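Local coordinates for protein pelota homolog (Archaeoglobus fulgidus, PDB 3OBY), which probably recognises stalled ribosomes, promotes release of non-functional ribosomes and cleaves and helps degrade damaged mRNA as a metal-dependent endoribonuclease of the eRF1 family, at residues G263-Y268 with A335-N341; V37-T41 with K103-I108; R29-G35 with E66-F72; I154-R158 with E175-L180. All coordinates share one frame; numbering follows the deposited sequence.

Contact 1: residues G263-Y268 with A335-N341; sequences GERVAY and AALLRFN
The amide of Asn341 and the carboxylate of Glu264 stand almost perpendicular, with planes 86° apart: ND2 of Asn341 sends its N-H out close to the amide plane, yet meets Glu264 OE2 from above the carboxylate, at 3.0 Å. That same oxygen receives a salt bridge from Arg265 NH2 at 2.8 Å, so two donors grip it. The guanidinium of Arg265 has the carbonyl oxygens of Leu338 and Arg339 at its edge, but the bond from Arg265 NE to Arg339 O is weak (3.4 Å). The chain of Arg265 is extended from CG to NE (chi2 -179°), which carries NE past the carbonyl of Leu338. The amide oxygen, Asn341 OD1, accepts the backbone N of Arg265 at 3.1 Å. These polar groups close the end of an antiparallel pairing in which 266-268 forms an outermost strand of the mixed sheet of eRF1 domain 3. Ala267 and Ala336 exchange backbone hydrogen bonds in both directions, and Leu338 N binds Arg265 O at 2.7 Å. On the face covered by helix 236-262, Val266 CG1 meets Leu337 CD2 at 4.1 Å; where helix 270-277 packs, Ala267 CB lies 4.3 Å from Leu338 CD1.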
loop_
_atom_site.group_PDB
_atom_site.type_symbol
_atom_site.label_atom_id
_atom_site.label_comp_id
_atom_site.label_asym_id
_atom_site.label_seq_id
_atom_site.Cartn_x
_atom_site.Cartn_y
_atom_site.Cartn_z
ATOM N N GLY A 263 18.839 -11.671 20.751
ATOM C CA GLY A 263 20.001 -10.791 20.737
ATOM C C GLY A 263 20.814 -11.113 19.493
ATOM O O GLY A 263 22.030 -11.275 19.556
ATOM N N GLU A 264 20.135 -11.185 18.352
ATOM C CA GLU A 264 20.768 -11.564 17.095
ATOM C C GLU A 264 20.376 -10.744 15.860
ATOM O O GLU A 264 19.198 -10.639 15.513
ATOM C CB GLU A 264 20.445 -13.040 16.829
ATOM C CG GLU A 264 21.324 -13.762 15.822
ATOM C CD GLU A 264 22.735 -13.983 16.335
ATOM O OE1 GLU A 264 22.925 -14.033 17.573
ATOM O OE2 GLU A 264 23.651 -14.122 15.495
ATOM N N ARG A 265 21.384 -10.185 15.198
ATOM C CA ARG A 265 21.215 -9.419 13.967
ATOM C C ARG A 265 20.213 -8.265 13.945
ATOM O O ARG A 265 19.468 -8.100 12.977
ATOM C CB ARG A 265 20.894 -10.384 12.818
ATOM C CG ARG A 265 22.050 -11.289 12.423
ATOM C CD ARG A 265 21.678 -12.204 11.268
ATOM N NE ARG A 265 22.849 -12.906 10.756
ATOM C CZ ARG A 265 23.590 -13.747 11.472
ATOM N NH1 ARG A 265 24.644 -14.340 10.924
ATOM N NH2 ARG A 265 23.274 -14.005 12.735
ATOM N N VAL A 266 20.187 -7.461 15.000
ATOM C CA VAL A 266 19.278 -6.321 15.014
ATOM C C VAL A 266 19.911 -5.101 15.649
ATOM O O VAL A 266 20.880 -5.199 16.409
ATOM C CB VAL A 266 17.958 -6.617 15.761
ATOM C CG1 VAL A 266 17.263 -7.807 15.130
ATOM C CG2 VAL A 266 18.225 -6.855 17.234
ATOM N N ALA A 267 19.359 -3.946 15.306
ATOM C CA ALA A 267 19.817 -2.680 15.843
ATOM C C ALA A 267 18.576 -1.830 15.988
ATOM O O ALA A 267 17.647 -1.943 15.193
ATOM C CB ALA A 267 20.802 -2.021 14.889
ATOM N N TYR A 268 18.540 -1.009 17.027
ATOM C CA TYR A 268 17.416 -0.112 17.241
ATOM C C TYR A 268 17.944 1.120 17.940
ATOM O O TYR A 268 18.809 1.032 18.799
ATOM C CB TYR A 268 16.292 -0.776 18.053
ATOM C CG TYR A 268 16.725 -1.547 19.281
ATOM C CD1 TYR A 268 17.324 -2.803 19.167
ATOM C CD2 TYR A 268 16.520 -1.032 20.556
ATOM C CE1 TYR A 268 17.707 -3.525 20.295
ATOM C CE2 TYR A 268 16.901 -1.744 21.689
ATOM C CZ TYR A 268 17.494 -2.987 21.550
ATOM O OH TYR A 268 17.883 -3.683 22.667
ATOM N N ALA A 335 14.919 1.298 13.555
ATOM C CA ALA A 335 15.571 0.033 13.855
ATOM C C ALA A 335 15.965 -0.638 12.557
ATOM O O ALA A 335 15.611 -0.164 11.484
ATOM C CB ALA A 335 14.635 -0.856 14.646
ATOM N N ALA A 336 16.705 -1.737 12.646
ATOM C CA ALA A 336 17.136 -2.437 11.440
ATOM C C ALA A 336 17.357 -3.923 11.648
ATOM O O ALA A 336 17.781 -4.354 12.713
ATOM C CB ALA A 336 18.417 -1.810 10.908
ATOM N N LEU A 337 17.046 -4.700 10.619
ATOM C CA LEU A 337 17.271 -6.133 10.638
ATOM C C LEU A 337 18.613 -6.279 9.895
ATOM O O LEU A 337 18.739 -5.888 8.733
ATOM C CB LEU A 337 16.132 -6.856 9.918
ATOM C CG LEU A 337 14.747 -6.628 10.541
ATOM C CD1 LEU A 337 13.714 -7.528 9.870
ATOM C CD2 LEU A 337 14.792 -6.907 12.032
ATOM N N LEU A 338 19.617 -6.823 10.582
ATOM C CA LEU A 338 20.967 -6.951 10.032
ATOM C C LEU A 338 21.331 -8.217 9.273
ATOM O O LEU A 338 20.695 -9.255 9.423
ATOM C CB LEU A 338 21.980 -6.743 11.158
ATOM C CG LEU A 338 21.762 -5.483 12.000
ATOM C CD1 LEU A 338 22.827 -5.398 13.066
ATOM C CD2 LEU A 338 21.815 -4.246 11.111
ATOM N N ARG A 339 22.378 -8.100 8.457
ATOM C CA ARG A 339 22.916 -9.194 7.641
ATOM C C ARG A 339 23.902 -9.990 8.482
ATOM O O ARG A 339 24.219 -11.138 8.176
ATOM C CB ARG A 339 23.653 -8.626 6.428
ATOM C CG ARG A 339 22.750 -7.909 5.456
ATOM C CD ARG A 339 23.498 -6.959 4.540
ATOM N NE ARG A 339 22.605 -6.515 3.475
ATOM C CZ ARG A 339 22.843 -5.491 2.667
ATOM N NH1 ARG A 339 23.956 -4.784 2.798
ATOM N NH2 ARG A 339 21.961 -5.180 1.727
ATOM N N PHE A 340 24.386 -9.351 9.541
ATOM C CA PHE A 340 25.343 -9.948 10.462
ATOM C C PHE A 340 25.489 -9.049 11.683
ATOM O O PHE A 340 25.168 -7.864 11.622
ATOM C CB PHE A 340 26.701 -10.110 9.779
ATOM C CG PHE A 340 27.179 -8.876 9.074
ATOM C CD1 PHE A 340 27.067 -8.769 7.690
ATOM C CD2 PHE A 340 27.764 -7.828 9.784
ATOM C CE1 PHE A 340 27.536 -7.638 7.015
ATOM C CE2 PHE A 340 28.235 -6.698 9.124
ATOM C CZ PHE A 340 28.121 -6.602 7.730
ATOM N N ASN A 341 25.969 -9.611 12.787
ATOM C CA ASN A 341 26.146 -8.840 14.007
ATOM C C ASN A 341 27.215 -7.791 13.772
ATOM O O ASN A 341 27.999 -7.909 12.829
ATOM C CB ASN A 341 26.562 -9.748 15.162
ATOM C CG ASN A 341 25.505 -10.775 15.504
ATOM O OD1 ASN A 341 24.375 -10.429 15.846
ATOM N ND2 ASN A 341 25.868 -12.046 15.415
#

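Contact 2: residues V37-T41 with K103-I108; sequences VVFAT and KELSII
Phe39 overlaps Ile108 through one part of its ring: CE2 of Phe39 comes within 3.8 Å of Ile108 CD1, with CD2 about as near, and the methyl approaches obliquely. CG1 of Ile108 is anti to its carbonyl carbon (chi1 -55°) and the chain continues extended, which carries CD1 along the strand as far as the ring, two residues beyond the cross-strand neighbour Val37. Nearer the backbone, CB of Phe39 faces CB of Ser106 at 3.9 Å. The hydroxyl of Ser106 is engaged by Glu14 on the next strand, with a weak bond from Arg62 as well.

Backbone geometry identifies two neighbouring antiparallel strands, their axes 4.6 Å apart, in the sheet of the N-terminal Sm fold, the RNA-binding domain of Pelota. Val37 with Ile108 and Phe39 with Ser106 are hydrogen-bonded pairs, each joined by two N-H...O bonds, while Val38 with Ile107 is a non-hydrogen-bonded pair between them. From Val38, CG1 turns to the opposite face and meets Leu105 CD1 at 4.1 Å, where Leu97 also packs on Val38.

Past the strand ends the contact becomes polar. The chain of Lys103 is extended throughout and brings NZ 3.0 Å from Thr41 O, almost in line with the carbonyl (C=O...N angle 177°); NZ has a weak second bond to Asn98 O. One water bridges the backbones in the same region, accepting from Thr41 N at 3.0 Å and donating to Glu104 O at 2.6 Å.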
loop_
_atom_site.group_PDB
_atom_site.type_symbol
_atom_site.label_atom_id
_atom_site.label_comp_id
_atom_site.label_asym_id
_atom_site.label_seq_id
_atom_site.Cartn_x
_atom_site.Cartn_y
_atom_site.Cartn_z
ATOM N N VAL A 37 7.516 17.637 -15.318
ATOM C CA VAL A 37 6.191 18.227 -15.375
ATOM C C VAL A 37 5.263 17.283 -14.626
ATOM O O VAL A 37 5.234 16.088 -14.892
ATOM C CB VAL A 37 5.690 18.409 -16.828
ATOM C CG1 VAL A 37 4.232 18.890 -16.819
ATOM C CG2 VAL A 37 6.567 19.419 -17.561
ATOM N N VAL A 38 4.513 17.836 -13.683
ATOM C CA VAL A 38 3.590 17.062 -12.866
ATOM C C VAL A 38 2.147 17.551 -12.987
ATOM O O VAL A 38 1.874 18.748 -12.870
ATOM C CB VAL A 38 4.009 17.129 -11.372
ATOM C CG1 VAL A 38 3.051 16.328 -10.513
ATOM C CG2 VAL A 38 5.438 16.624 -11.218
ATOM N N PHE A 39 1.234 16.612 -13.221
ATOM C CA PHE A 39 -0.193 16.913 -13.329
ATOM C C PHE A 39 -0.926 16.291 -12.149
ATOM O O PHE A 39 -0.707 15.130 -11.818
ATOM C CB PHE A 39 -0.774 16.331 -14.617
ATOM C CG PHE A 39 -0.646 17.228 -15.806
ATOM C CD1 PHE A 39 -1.663 18.123 -16.128
ATOM C CD2 PHE A 39 0.488 17.172 -16.615
ATOM C CE1 PHE A 39 -1.556 18.949 -17.241
ATOM C CE2 PHE A 39 0.611 17.995 -17.734
ATOM C CZ PHE A 39 -0.416 18.887 -18.049
ATOM N N ALA A 40 -1.800 17.068 -11.523
ATOM C CA ALA A 40 -2.578 16.595 -10.383
ATOM C C ALA A 40 -3.768 17.515 -10.213
ATOM O O ALA A 40 -3.725 18.662 -10.657
ATOM C CB ALA A 40 -1.729 16.621 -9.119
ATOM N N THR A 41 -4.834 17.023 -9.589
ATOM C CA THR A 41 -6.002 17.874 -9.360
ATOM C C THR A 41 -5.746 18.708 -8.098
ATOM O O THR A 41 -5.193 18.225 -7.098
ATOM C CB THR A 41 -7.290 17.049 -9.224
ATOM O OG1 THR A 41 -7.295 16.337 -7.987
ATOM C CG2 THR A 41 -7.354 16.049 -10.340
ATOM N N LYS A 103 -3.513 9.634 -3.623
ATOM C CA LYS A 103 -3.805 10.645 -4.630
ATOM C C LYS A 103 -3.088 10.369 -5.934
ATOM O O LYS A 103 -1.914 10.001 -5.950
ATOM C CB LYS A 103 -3.415 12.036 -4.144
ATOM C CG LYS A 103 -3.710 13.123 -5.166
ATOM C CD LYS A 103 -3.352 14.490 -4.624
ATOM C CE LYS A 103 -3.982 15.599 -5.439
ATOM N NZ LYS A 103 -3.796 16.907 -4.751
ATOM N N GLU A 104 -3.801 10.571 -7.032
ATOM C CA GLU A 104 -3.237 10.339 -8.343
ATOM C C GLU A 104 -2.437 11.535 -8.839
ATOM O O GLU A 104 -2.737 12.680 -8.520
ATOM C CB GLU A 104 -4.350 10.033 -9.339
ATOM C CG GLU A 104 -3.848 9.576 -10.695
ATOM C CD GLU A 104 -4.934 9.596 -11.743
ATOM O OE1 GLU A 104 -5.309 10.706 -12.172
ATOM O OE2 GLU A 104 -5.415 8.510 -12.131
ATOM N N LEU A 105 -1.405 11.253 -9.621
ATOM C CA LEU A 105 -0.578 12.287 -10.204
ATOM C C LEU A 105 0.127 11.706 -11.427
ATOM O O LEU A 105 0.327 10.493 -11.523
ATOM C CB LEU A 105 0.465 12.797 -9.210
ATOM C CG LEU A 105 1.618 11.864 -8.856
ATOM C CD1 LEU A 105 2.861 12.689 -8.588
ATOM C CD2 LEU A 105 1.237 11.012 -7.661
ATOM N N SER A 106 0.483 12.585 -12.360
ATOM C CA SER A 106 1.169 12.205 -13.582
ATOM C C SER A 106 2.512 12.913 -13.643
ATOM O O SER A 106 2.598 14.130 -13.464
ATOM C CB SER A 106 0.340 12.598 -14.809
ATOM O OG SER A 106 -0.816 11.794 -14.927
ATOM N N ILE A 107 3.557 12.135 -13.891
ATOM C CA ILE A 107 4.906 12.661 -14.003
ATOM C C ILE A 107 5.278 12.497 -15.475
ATOM O O ILE A 107 5.129 11.419 -16.043
ATOM C CB ILE A 107 5.893 11.860 -13.117
ATOM C CG1 ILE A 107 5.525 12.032 -11.651
ATOM C CG2 ILE A 107 7.320 12.320 -13.342
ATOM C CD1 ILE A 107 6.302 11.117 -10.728
ATOM N N ILE A 108 5.736 13.581 -16.089
ATOM C CA ILE A 108 6.132 13.571 -17.485
ATOM C C ILE A 108 7.568 14.053 -17.547
ATOM O O ILE A 108 7.856 15.185 -17.164
ATOM C CB ILE A 108 5.247 14.509 -18.314
ATOM C CG1 ILE A 108 3.778 14.131 -18.108
ATOM C CG2 ILE A 108 5.618 14.413 -19.787
ATOM C CD1 ILE A 108 2.798 15.030 -18.835
HETATM O O HOH W 1 -4.846 14.146 -8.736
#

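Contact 3: residues R29-G35 with E66-F72; sequences RFIIEKG and EVEKVEF
Arg29 supplies the CH-pi contact: its CG sits over one face of the Phe72 ring, 3.7 Å from the centroid and 23° off the normal. Its CD also lies over the centre of the Phe30 ring, so the aliphatic chain touches both rings, which stand at a corner. With CG anti to the backbone N (chi1 -179°) and the chain bent at chi2, the guanidinium turns back toward Val70. There Val70 O lies over a guanidinium face, 3.1 Å from Arg29 NH2, at too poor an angle for a hydrogen bond. Replacing Arg29 by an alanine is likely to strip the aliphatic cover from that face of Phe72 and from Phe30, and to open a gap beside Val70.

Apolar contacts centre on Ile32, whose CG2 touches both Val67 CG2 and Val70 CG2 at 4.0 Å. They join helix 22-31 to strand 63-72 of the Sm fold, which turns at a classic beta bulge, Glu68 and Lys69 opposite Ser82. Phe72 further meets Trp26, and helix 301-310 touches both Phe30 and Phe72.

Farther along, Gly35 N donates to Val67 O at 2.9 Å, and one water donates to Gly35 O and Glu66 OE2, while Glu66 OE1 pairs with Lys84.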
loop_
_atom_site.group_PDB
_atom_site.type_symbol
_atom_site.label_atom_id
_atom_site.label_comp_id
_atom_site.label_asym_id
_atom_site.label_seq_id
_atom_site.Cartn_x
_atom_site.Cartn_y
_atom_site.Cartn_z
ATOM N N ARG A 29 9.247 11.495 -4.095
ATOM C CA ARG A 29 9.933 12.741 -3.760
ATOM C C ARG A 29 11.312 12.834 -4.414
ATOM O O ARG A 29 11.786 13.922 -4.725
ATOM C CB ARG A 29 10.062 12.870 -2.238
ATOM C CG ARG A 29 10.748 14.142 -1.753
ATOM C CD ARG A 29 12.252 14.032 -1.827
ATOM N NE ARG A 29 12.924 15.277 -1.450
ATOM C CZ ARG A 29 13.344 16.218 -2.296
ATOM N NH1 ARG A 29 13.168 16.079 -3.600
ATOM N NH2 ARG A 29 13.970 17.295 -1.834
ATOM N N PHE A 30 11.960 11.694 -4.627
ATOM C CA PHE A 30 13.271 11.704 -5.254
ATOM C C PHE A 30 13.169 11.333 -6.726
ATOM O O PHE A 30 14.113 11.527 -7.495
ATOM C CB PHE A 30 14.218 10.777 -4.490
ATOM C CG PHE A 30 14.539 11.265 -3.108
ATOM C CD1 PHE A 30 15.346 12.388 -2.928
ATOM C CD2 PHE A 30 13.960 10.666 -1.986
ATOM C CE1 PHE A 30 15.573 12.909 -1.649
ATOM C CE2 PHE A 30 14.181 11.177 -0.703
ATOM C CZ PHE A 30 14.985 12.305 -0.536
ATOM N N ILE A 31 12.010 10.813 -7.121
ATOM C CA ILE A 31 11.770 10.460 -8.520
ATOM C C ILE A 31 11.427 11.758 -9.258
ATOM O O ILE A 31 12.005 12.064 -10.299
ATOM C CB ILE A 31 10.592 9.458 -8.666
ATOM C CG1 ILE A 31 10.991 8.079 -8.138
ATOM C CG2 ILE A 31 10.174 9.362 -10.112
ATOM C CD1 ILE A 31 12.249 7.525 -8.764
ATOM N N ILE A 32 10.486 12.519 -8.706
ATOM C CA ILE A 32 10.089 13.797 -9.295
ATOM C C ILE A 32 11.259 14.767 -9.146
ATOM O O ILE A 32 11.802 14.931 -8.056
ATOM C CB ILE A 32 8.890 14.393 -8.567
ATOM C CG1 ILE A 32 7.681 13.481 -8.726
ATOM C CG2 ILE A 32 8.602 15.781 -9.104
ATOM C CD1 ILE A 32 6.567 13.805 -7.759
ATOM N N GLU A 33 11.639 15.417 -10.237
ATOM C CA GLU A 33 12.767 16.332 -10.203
ATOM C C GLU A 33 12.465 17.724 -10.739
ATOM O O GLU A 33 11.501 17.932 -11.484
ATOM C CB GLU A 33 13.919 15.725 -10.996
ATOM C CG GLU A 33 14.415 14.396 -10.441
ATOM C CD GLU A 33 15.470 13.753 -11.321
ATOM O OE1 GLU A 33 15.102 13.046 -12.280
ATOM O OE2 GLU A 33 16.669 13.966 -11.057
ATOM N N LYS A 34 13.291 18.687 -10.342
ATOM C CA LYS A 34 13.123 20.049 -10.818
ATOM C C LYS A 34 13.367 19.969 -12.304
ATOM O O LYS A 34 14.433 19.525 -12.732
ATOM C CB LYS A 34 14.142 20.987 -10.169
ATOM C CG LYS A 34 13.835 21.328 -8.711
ATOM C CD LYS A 34 14.953 22.135 -8.061
ATOM C CE LYS A 34 16.257 21.350 -8.016
ATOM N NZ LYS A 34 17.357 22.095 -7.349
ATOM N N GLY A 35 12.368 20.376 -13.082
ATOM C CA GLY A 35 12.489 20.338 -14.524
ATOM C C GLY A 35 11.405 19.474 -15.125
ATOM O O GLY A 35 10.989 19.700 -16.259
ATOM N N GLU A 66 5.698 22.902 -14.162
ATOM C CA GLU A 66 7.084 22.553 -14.445
ATOM C C GLU A 66 7.799 22.719 -13.107
ATOM O O GLU A 66 8.201 23.817 -12.729
ATOM C CB GLU A 66 7.695 23.490 -15.489
ATOM C CG GLU A 66 9.190 23.279 -15.675
ATOM C CD GLU A 66 9.792 24.202 -16.712
ATOM O OE1 GLU A 66 9.364 25.372 -16.782
ATOM O OE2 GLU A 66 10.704 23.765 -17.447
ATOM N N VAL A 67 7.932 21.607 -12.396
ATOM C CA VAL A 67 8.551 21.569 -11.080
ATOM C C VAL A 67 9.776 22.457 -10.903
ATOM O O VAL A 67 10.744 22.359 -11.662
ATOM C CB VAL A 67 8.932 20.118 -10.709
ATOM C CG1 VAL A 67 9.430 20.066 -9.280
ATOM C CG2 VAL A 67 7.720 19.205 -10.882
ATOM N N GLU A 68 9.723 23.331 -9.898
ATOM C CA GLU A 68 10.858 24.201 -9.605
ATOM C C GLU A 68 11.370 23.874 -8.204
ATOM O O GLU A 68 12.462 24.295 -7.826
ATOM C CB GLU A 68 10.473 25.680 -9.696
ATOM C CG GLU A 68 9.709 26.049 -10.957
ATOM C CD GLU A 68 9.511 27.546 -11.114
ATOM O OE1 GLU A 68 9.365 28.242 -10.085
ATOM O OE2 GLU A 68 9.489 28.025 -12.268
ATOM N N LYS A 69 10.573 23.113 -7.450
ATOM C CA LYS A 69 10.935 22.695 -6.097
ATOM C C LYS A 69 10.125 21.480 -5.648
ATOM O O LYS A 69 8.946 21.347 -5.976
ATOM C CB LYS A 69 10.731 23.843 -5.101
ATOM C CG LYS A 69 11.534 23.678 -3.817
ATOM C CD LYS A 69 11.366 24.843 -2.839
ATOM C CE LYS A 69 12.246 24.623 -1.600
ATOM N NZ LYS A 69 12.207 25.725 -0.595
ATOM N N VAL A 70 10.771 20.589 -4.905
ATOM C CA VAL A 70 10.127 19.383 -4.393
ATOM C C VAL A 70 10.583 19.232 -2.952
ATOM O O VAL A 70 11.782 19.280 -2.670
ATOM C CB VAL A 70 10.572 18.131 -5.168
ATOM C CG1 VAL A 70 9.792 16.924 -4.694
ATOM C CG2 VAL A 70 10.386 18.341 -6.650
ATOM N N GLU A 71 9.643 19.045 -2.035
ATOM C CA GLU A 71 10.025 18.927 -0.641
ATOM C C GLU A 71 8.925 18.336 0.214
ATOM O O GLU A 71 7.744 18.482 -0.098
ATOM C CB GLU A 71 10.394 20.307 -0.104
ATOM C CG GLU A 71 9.194 21.232 0.071
ATOM C CD GLU A 71 9.582 22.695 0.119
ATOM O OE1 GLU A 71 10.662 23.013 0.664
ATOM O OE2 GLU A 71 8.795 23.526 -0.380
ATOM N N PHE A 72 9.325 17.671 1.296
ATOM C CA PHE A 72 8.388 17.064 2.233
ATOM C C PHE A 72 7.824 18.153 3.130
ATOM O O PHE A 72 8.502 19.130 3.424
ATOM C CB PHE A 72 9.090 16.061 3.146
ATOM C CG PHE A 72 9.595 14.840 2.455
ATOM C CD1 PHE A 72 8.712 13.889 1.953
ATOM C CD2 PHE A 72 10.964 14.621 2.333
ATOM C CE1 PHE A 72 9.187 12.733 1.343
ATOM C CE2 PHE A 72 11.448 13.469 1.725
ATOM C CZ PHE A 72 10.558 12.526 1.230
HETATM O O HOH W 2 12.561 21.297 -18.013
#

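Contact 4: residues I154-R158 with E175-L180; sequences IFEER and EVAAKL
Phe155 turns its ring so that the chain of Lys179 crosses one face while Val176 and Leu180 meet its edge. The CD of Lys179 lies over that face as a CH-pi contact 29° off the normal, though the modelled carbons are too close for its exact placement to be trusted. At the rim, Phe155 CZ is 3.6 Å from Leu180 CD2, and CE2 of Phe155 is 4.0 Å from Val176 CG1. With CG between the backbone N and the carbonyl carbon (chi1 72°), the ring lies against the helix. Strand 150-158 is outermost in the mixed sheet of the central domain, and helix 172-183 runs antiparallel to it, 9.2 Å away between axes; Ile154 and Phe155 form a classic beta bulge against Ala143. Shortening Phe155 to an alanine would probably open a gap beside Leu180 and Val176 and leave the chain of Lys179 without its aromatic bed. Glu157 slides past Val176 in the opposite direction, Glu157 CG lying 4.0 Å from Val176 CG2. The carboxylate planes of Glu157 and Glu175 are 84° apart. The amino group of Lys179 pairs with Glu157, at a doubtful modelled distance, and its positive charge would tend to offset the two carboxylates gathered at this end of the interface.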
loop_
_atom_site.group_PDB
_atom_site.type_symbol
_atom_site.label_atom_id
_atom_site.label_comp_id
_atom_site.label_asym_id
_atom_site.label_seq_id
_atom_site.Cartn_x
_atom_site.Cartn_y
_atom_site.Cartn_z
ATOM N N ILE A 154 -17.093 -16.486 -11.240
ATOM C CA ILE A 154 -16.551 -17.840 -11.115
ATOM C C ILE A 154 -17.623 -18.898 -10.895
ATOM O O ILE A 154 -17.422 -20.064 -11.236
ATOM C CB ILE A 154 -15.504 -17.957 -9.974
ATOM C CG1 ILE A 154 -16.090 -17.453 -8.656
ATOM C CG2 ILE A 154 -14.246 -17.187 -10.342
ATOM C CD1 ILE A 154 -15.122 -17.573 -7.492
ATOM N N PHE A 155 -18.749 -18.506 -10.307
ATOM C CA PHE A 155 -19.846 -19.444 -10.100
ATOM C C PHE A 155 -21.134 -18.782 -9.654
ATOM O O PHE A 155 -21.161 -17.605 -9.302
ATOM C CB PHE A 155 -19.473 -20.550 -9.095
ATOM C CG PHE A 155 -19.381 -20.087 -7.657
ATOM C CD1 PHE A 155 -18.149 -19.780 -7.088
ATOM C CD2 PHE A 155 -20.522 -20.006 -6.858
ATOM C CE1 PHE A 155 -18.052 -19.397 -5.750
ATOM C CE2 PHE A 155 -20.435 -19.622 -5.517
ATOM C CZ PHE A 155 -19.197 -19.323 -4.964
ATOM N N GLU A 156 -22.203 -19.568 -9.694
ATOM C CA GLU A 156 -23.537 -19.139 -9.290
ATOM C C GLU A 156 -24.161 -20.257 -8.459
ATOM O O GLU A 156 -23.701 -21.399 -8.486
ATOM C CB GLU A 156 -24.425 -18.895 -10.507
ATOM C CG GLU A 156 -24.600 -17.454 -10.922
ATOM C CD GLU A 156 -25.776 -17.298 -11.867
ATOM O OE1 GLU A 156 -26.020 -18.229 -12.660
ATOM O OE2 GLU A 156 -26.454 -16.253 -11.826
ATOM N N GLU A 157 -25.220 -19.927 -7.734
ATOM C CA GLU A 157 -25.894 -20.914 -6.913
ATOM C C GLU A 157 -27.273 -20.378 -6.570
ATOM O O GLU A 157 -27.409 -19.235 -6.134
ATOM C CB GLU A 157 -25.086 -21.165 -5.639
ATOM C CG GLU A 157 -25.424 -22.460 -4.907
ATOM C CD GLU A 157 -25.187 -23.695 -5.754
ATOM O OE1 GLU A 157 -24.178 -23.733 -6.463
ATOM O OE2 GLU A 157 -26.005 -24.632 -5.705
ATOM N N ARG A 158 -28.296 -21.194 -6.783
ATOM C CA ARG A 158 -29.656 -20.778 -6.479
ATOM C C ARG A 158 -30.262 -21.681 -5.416
ATOM O O ARG A 158 -29.891 -22.848 -5.298
ATOM C CB ARG A 158 -30.512 -20.786 -7.752
ATOM C CG ARG A 158 -30.115 -19.697 -8.751
ATOM C CD ARG A 158 -30.928 -19.746 -10.043
ATOM N NE ARG A 158 -30.488 -18.735 -11.006
ATOM C CZ ARG A 158 -30.708 -17.427 -10.886
ATOM N NH1 ARG A 158 -31.376 -16.953 -9.839
ATOM N NH2 ARG A 158 -30.246 -16.589 -11.806
ATOM N N GLU A 175 -23.387 -25.134 0.191
ATOM C CA GLU A 175 -23.011 -25.331 -1.206
ATOM C C GLU A 175 -22.144 -24.187 -1.714
ATOM O O GLU A 175 -21.156 -24.414 -2.412
ATOM C CB GLU A 175 -24.264 -25.461 -2.077
ATOM C CG GLU A 175 -25.070 -26.726 -1.820
ATOM C CD GLU A 175 -26.327 -26.798 -2.663
ATOM O OE1 GLU A 175 -26.595 -25.837 -3.417
ATOM O OE2 GLU A 175 -27.050 -27.813 -2.573
ATOM N N VAL A 176 -22.520 -22.959 -1.365
ATOM C CA VAL A 176 -21.761 -21.783 -1.779
ATOM C C VAL A 176 -20.370 -21.856 -1.168
ATOM O O VAL A 176 -19.360 -21.695 -1.862
ATOM C CB VAL A 176 -22.431 -20.476 -1.297
ATOM C CG1 VAL A 176 -21.600 -19.273 -1.720
ATOM C CG2 VAL A 176 -23.832 -20.371 -1.861
ATOM N N ALA A 177 -20.331 -22.104 0.136
ATOM C CA ALA A 177 -19.078 -22.191 0.861
ATOM C C ALA A 177 -18.139 -23.239 0.276
ATOM O O ALA A 177 -16.931 -23.022 0.189
ATOM C CB ALA A 177 -19.353 -22.509 2.330
ATOM N N ALA A 178 -18.695 -24.370 -0.143
ATOM C CA ALA A 178 -17.880 -25.470 -0.669
ATOM C C ALA A 178 -17.250 -25.057 -1.989
ATOM O O ALA A 178 -16.104 -25.449 -2.306
ATOM C CB ALA A 178 -18.745 -26.693 -0.888
ATOM N N LYS A 179 -17.965 -24.271 -2.767
ATOM C CA LYS A 179 -17.333 -23.941 -4.000
ATOM C C LYS A 179 -16.409 -22.743 -3.772
ATOM O O LYS A 179 -15.382 -22.625 -4.475
ATOM C CB LYS A 179 -18.434 -23.840 -5.044
ATOM C CG LYS A 179 -19.545 -22.942 -4.657
ATOM C CD LYS A 179 -20.549 -22.841 -5.784
ATOM C CE LYS A 179 -21.324 -24.124 -5.971
ATOM N NZ LYS A 179 -22.322 -24.005 -7.057
ATOM N N LEU A 180 -16.732 -21.842 -2.864
ATOM C CA LEU A 180 -15.751 -20.806 -2.656
ATOM C C LEU A 180 -14.418 -21.510 -2.218
ATOM O O LEU A 180 -13.309 -21.161 -2.649
ATOM C CB LEU A 180 -16.195 -19.910 -1.544
ATOM C CG LEU A 180 -17.292 -18.890 -1.808
ATOM C CD1 LEU A 180 -17.690 -18.251 -0.493
ATOM C CD2 LEU A 180 -16.794 -17.826 -2.779
#

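How the contacts relate
Contacts 2 and 3 belong to the Sm-fold domain and share a hydrophobic interior: Ile107 CD1 reaches Ile32 CG1 at 3.4 Å, and Val38 CG2 lies 3.5 Å from Val67 CG2. Contact 2 pairs two inner strands of its sheet and has no exposed residue; contact 3 lays a helix end and loop on the next strand, grading from buried valines to exposed charges. Contacts 1 and 4, their centres 48 Å apart, are partly buried and each uses an outermost strand. Contact 1 joins strand to strand by backbone bonds, buried alanines and leucines giving way to exposed Arg265 and Asn341; contact 4 joins strand to helix mainly through side chains, with Val176 and Leu180 buried and Glu175 exposed.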